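Local coordinates for probable Zn binding protein (PDB 3Q69) that is of uncharacterised function but, as a Muc B2-like domain of a putative mucus-binding protein, probably takes part in attachment to mucus, at residues Ser52-Leu63 / Met77-Lys88. Sequence-based numbering, arbitrary orientation.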
# COMPACT_ATOMS: atom_id res chain seq x y z
N SER A 52 -3.56 6.49 21.30
CA SER A 52 -2.18 6.71 20.90
C SER A 52 -1.37 5.47 20.53
O SER A 52 -0.40 5.55 19.76
CB SER A 52 -1.44 7.46 22.00
OG SER A 52 -0.16 7.89 21.55
N LYS A 53 -1.76 4.33 21.08
CA LYS A 53 -1.04 3.09 20.83
C LYS A 53 -1.71 2.23 19.75
O LYS A 53 -1.27 1.11 19.51
CB LYS A 53 -0.91 2.29 22.12
CG LYS A 53 -0.14 3.00 23.22
CD LYS A 53 1.30 3.24 22.82
CE LYS A 53 2.09 3.88 23.95
NZ LYS A 53 3.50 4.14 23.56
N TRP A 54 -2.75 2.75 19.11
CA TRP A 54 -3.44 2.01 18.05
C TRP A 54 -2.43 1.75 16.94
O TRP A 54 -1.61 2.59 16.62
CB TRP A 54 -4.60 2.80 17.44
CG TRP A 54 -5.31 2.07 16.31
CD1 TRP A 54 -6.29 1.11 16.43
CD2 TRP A 54 -5.09 2.23 14.90
NE1 TRP A 54 -6.70 0.69 15.19
CE2 TRP A 54 -5.98 1.35 14.23
CE3 TRP A 54 -4.24 3.04 14.14
CZ2 TRP A 54 -6.04 1.26 12.84
CZ3 TRP A 54 -4.30 2.95 12.75
CH2 TRP A 54 -5.20 2.06 12.11
N SER A 55 -2.54 0.58 16.33
CA SER A 55 -1.63 0.18 15.27
C SER A 55 -2.27 -0.97 14.48
O SER A 55 -2.93 -1.82 15.06
CB SER A 55 -0.29 -0.27 15.84
OG SER A 55 0.65 -0.43 14.79
N LEU A 56 -2.07 -0.98 13.17
CA LEU A 56 -2.65 -2.01 12.33
C LEU A 56 -1.72 -2.30 11.17
O LEU A 56 -1.18 -1.40 10.52
CB LEU A 56 -4.01 -1.53 11.81
CG LEU A 56 -4.83 -2.48 10.91
CD1 LEU A 56 -5.22 -3.71 11.69
CD2 LEU A 56 -6.11 -1.73 10.38
N THR A 57 -1.55 -3.58 10.92
CA THR A 57 -0.67 -4.05 9.88
C THR A 57 -1.43 -4.90 8.90
O THR A 57 -2.31 -5.69 9.29
CB THR A 57 0.50 -4.88 10.48
OG1 THR A 57 1.30 -4.03 11.31
CG2 THR A 57 1.40 -5.44 9.36
N GLN A 58 -1.11 -4.74 7.62
CA GLN A 58 -1.75 -5.54 6.57
C GLN A 58 -0.64 -5.84 5.56
O GLN A 58 0.41 -5.18 5.54
CB GLN A 58 -2.90 -4.74 5.90
CG GLN A 58 -4.01 -4.36 6.84
CD GLN A 58 -5.25 -3.82 6.16
OE1 GLN A 58 -6.02 -4.57 5.53
NE2 GLN A 58 -5.46 -2.51 6.27
N THR A 59 -0.89 -6.80 4.69
CA THR A 59 0.12 -7.19 3.72
C THR A 59 -0.31 -7.17 2.28
O THR A 59 -1.39 -7.64 1.93
CB THR A 59 0.64 -8.63 4.01
OG1 THR A 59 1.26 -8.66 5.30
CG2 THR A 59 1.63 -9.06 2.94
N PHE A 60 0.56 -6.62 1.45
CA PHE A 60 0.37 -6.60 0.01
C PHE A 60 0.91 -7.99 -0.34
O PHE A 60 2.13 -8.19 -0.30
CB PHE A 60 1.28 -5.56 -0.63
CG PHE A 60 0.76 -4.15 -0.55
CD1 PHE A 60 -0.45 -3.78 -1.14
CD2 PHE A 60 1.56 -3.15 0.01
CE1 PHE A 60 -0.86 -2.43 -1.18
CE2 PHE A 60 1.16 -1.81 -0.02
CZ PHE A 60 -0.06 -1.45 -0.62
N GLU A 61 0.04 -8.94 -0.64
CA GLU A 61 0.48 -10.31 -0.95
C GLU A 61 1.52 -10.41 -2.07
O GLU A 61 1.65 -9.51 -2.91
CB GLU A 61 -0.73 -11.18 -1.32
CG GLU A 61 -1.86 -11.18 -0.28
CD GLU A 61 -1.40 -11.69 1.08
OE1 GLU A 61 -0.77 -12.78 1.14
OE2 GLU A 61 -1.67 -11.01 2.10
N ALA A 62 2.24 -11.53 -2.07
CA ALA A 62 3.26 -11.79 -3.08
C ALA A 62 2.60 -11.69 -4.45
O ALA A 62 1.49 -12.19 -4.64
CB ALA A 62 3.86 -13.17 -2.88
N LEU A 63 3.27 -11.03 -5.38
CA LEU A 63 2.74 -10.83 -6.72
C LEU A 63 3.69 -11.40 -7.77
O LEU A 63 4.68 -10.76 -8.15
CB LEU A 63 2.54 -9.33 -6.97
CG LEU A 63 1.83 -8.95 -8.27
CD1 LEU A 63 0.36 -9.34 -8.16
CD2 LEU A 63 1.97 -7.45 -8.51
N MSE A 77 9.12 -12.26 -8.76
CA MSE A 77 8.00 -12.07 -7.86
C MSE A 77 8.24 -10.89 -6.91
O MSE A 77 9.32 -10.73 -6.33
CB MSE A 77 7.76 -13.33 -7.05
CG MSE A 77 6.61 -13.19 -6.08
SE MSE A 77 6.47 -14.71 -4.88
CE MSE A 77 7.52 -14.02 -3.42
N VAL A 78 7.20 -10.09 -6.72
CA VAL A 78 7.27 -8.94 -5.83
C VAL A 78 6.54 -9.20 -4.52
O VAL A 78 5.57 -9.95 -4.49
CB VAL A 78 6.66 -7.71 -6.52
CG1 VAL A 78 6.51 -6.56 -5.53
CG2 VAL A 78 7.55 -7.30 -7.70
N GLY A 79 7.01 -8.57 -3.45
CA GLY A 79 6.38 -8.75 -2.15
C GLY A 79 6.69 -10.12 -1.60
O GLY A 79 7.56 -10.80 -2.15
N PRO A 80 6.03 -10.57 -0.52
CA PRO A 80 5.00 -9.84 0.23
C PRO A 80 5.56 -8.58 0.88
O PRO A 80 6.78 -8.47 1.13
CB PRO A 80 4.53 -10.87 1.27
CG PRO A 80 5.76 -11.68 1.51
CD PRO A 80 6.31 -11.88 0.10
N ASP A 81 4.69 -7.63 1.19
CA ASP A 81 5.12 -6.38 1.80
C ASP A 81 4.17 -5.96 2.91
O ASP A 81 3.00 -5.63 2.64
CB ASP A 81 5.20 -5.30 0.71
CG ASP A 81 5.86 -4.02 1.19
OD1 ASP A 81 6.13 -3.88 2.40
OD2 ASP A 81 6.10 -3.13 0.35
N GLU A 82 4.65 -6.00 4.15
CA GLU A 82 3.82 -5.62 5.29
C GLU A 82 3.84 -4.12 5.51
O GLU A 82 4.92 -3.49 5.62
CB GLU A 82 4.29 -6.30 6.57
CG GLU A 82 4.04 -7.80 6.64
CD GLU A 82 4.15 -8.33 8.05
OE1 GLU A 82 4.90 -7.71 8.84
OE2 GLU A 82 3.51 -9.37 8.37
N VAL A 83 2.64 -3.55 5.59
CA VAL A 83 2.48 -2.11 5.80
C VAL A 83 1.76 -1.88 7.11
O VAL A 83 0.75 -2.50 7.38
CB VAL A 83 1.67 -1.46 4.65
CG1 VAL A 83 1.34 -0.03 4.97
CG2 VAL A 83 2.45 -1.54 3.38
N THR A 84 2.31 -0.99 7.93
CA THR A 84 1.73 -0.66 9.21
C THR A 84 1.41 0.82 9.29
O THR A 84 2.16 1.68 8.81
CB THR A 84 2.67 -1.02 10.38
OG1 THR A 84 2.82 -2.44 10.45
CG2 THR A 84 2.07 -0.55 11.71
N VAL A 85 0.26 1.11 9.90
CA VAL A 85 -0.20 2.47 10.08
C VAL A 85 -0.55 2.55 11.56
O VAL A 85 -1.25 1.69 12.08
CB VAL A 85 -1.47 2.77 9.28
CG1 VAL A 85 -2.06 4.14 9.71
CG2 VAL A 85 -1.17 2.76 7.81
N ASP A 86 -0.05 3.56 12.23
CA ASP A 86 -0.32 3.73 13.65
C ASP A 86 -0.91 5.12 13.88
O ASP A 86 -0.85 6.01 13.02
CB ASP A 86 0.96 3.55 14.47
CG ASP A 86 2.15 4.24 13.83
OD1 ASP A 86 2.08 5.46 13.60
OD2 ASP A 86 3.15 3.55 13.54
N SER A 87 -1.50 5.29 15.05
CA SER A 87 -2.12 6.56 15.38
C SER A 87 -1.20 7.78 15.30
O SER A 87 -1.60 8.84 14.81
CB SER A 87 -2.73 6.46 16.76
OG SER A 87 -3.50 7.61 17.05
N LYS A 88 0.04 7.64 15.77
CA LYS A 88 1.02 8.73 15.79
C LYS A 88 1.52 9.22 14.45
O LYS A 88 2.05 10.33 14.36
CB LYS A 88 2.24 8.37 16.64
CG LYS A 88 2.10 8.75 18.13
CD LYS A 88 1.57 7.58 18.96
CE LYS A 88 2.65 6.52 19.17
NZ LYS A 88 2.24 5.55 20.22
O HOH W 1 1.75 -10.87 6.23
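F60 and V83 meet at the apolar centre, where the valine's CG2 lies 3.6 Å from CE2 of the phenylalanine. V83 has CG1 anti to the backbone N (chi1 172°), which leaves CG2 beside that N and turned to the ring; L33 and Q13 of the neighbouring strands also touch F60. At the end where M77 lies, V78 and L63 occupy the same inner side, and I15 touches both. At the other end the W54 ring turns its edge to V85: CZ3 lies 4.0 Å from V85 CG1, and S87 N is near the ring plane. With only an alanine methyl in place of the W54 indole, the ring edge beside V85 CG1 and S87 N would be lost, which is likely to leave a gap toward Q37. The strand axes run at 151°, and paired N-H...O bonds join L56 to V85, Q58 to V83 and F60 to D81, defining a two-stranded antiparallel sheet laid against the long mixed sheet of this Muc B2-like domain. G79 and cis-P80 interrupt the pairing, which resumes at L63 and V78; the positive phi of G79 (72°) suits glycine. D81, whose CB approaches that of F60, sends its carboxylate to R96 in a salt bridge. On the outer face T57 and T84 cross with OG1 to OG1 at 2.4 Å, a hydrogen bond whose very short length is doubtful at this resolution. Beside them T84 CG2 packs against S55 OG. At the polar end K88 folds back so that NZ donates to S52 O over 2.7 Å, from above the carbonyl plane, although K88 CD is modelled unusually close to that oxygen and the exact course of the chain is doubtful. K53 NZ lies 3.8 Å from K88 NZ, a like-charge approach that is probably unfavourable.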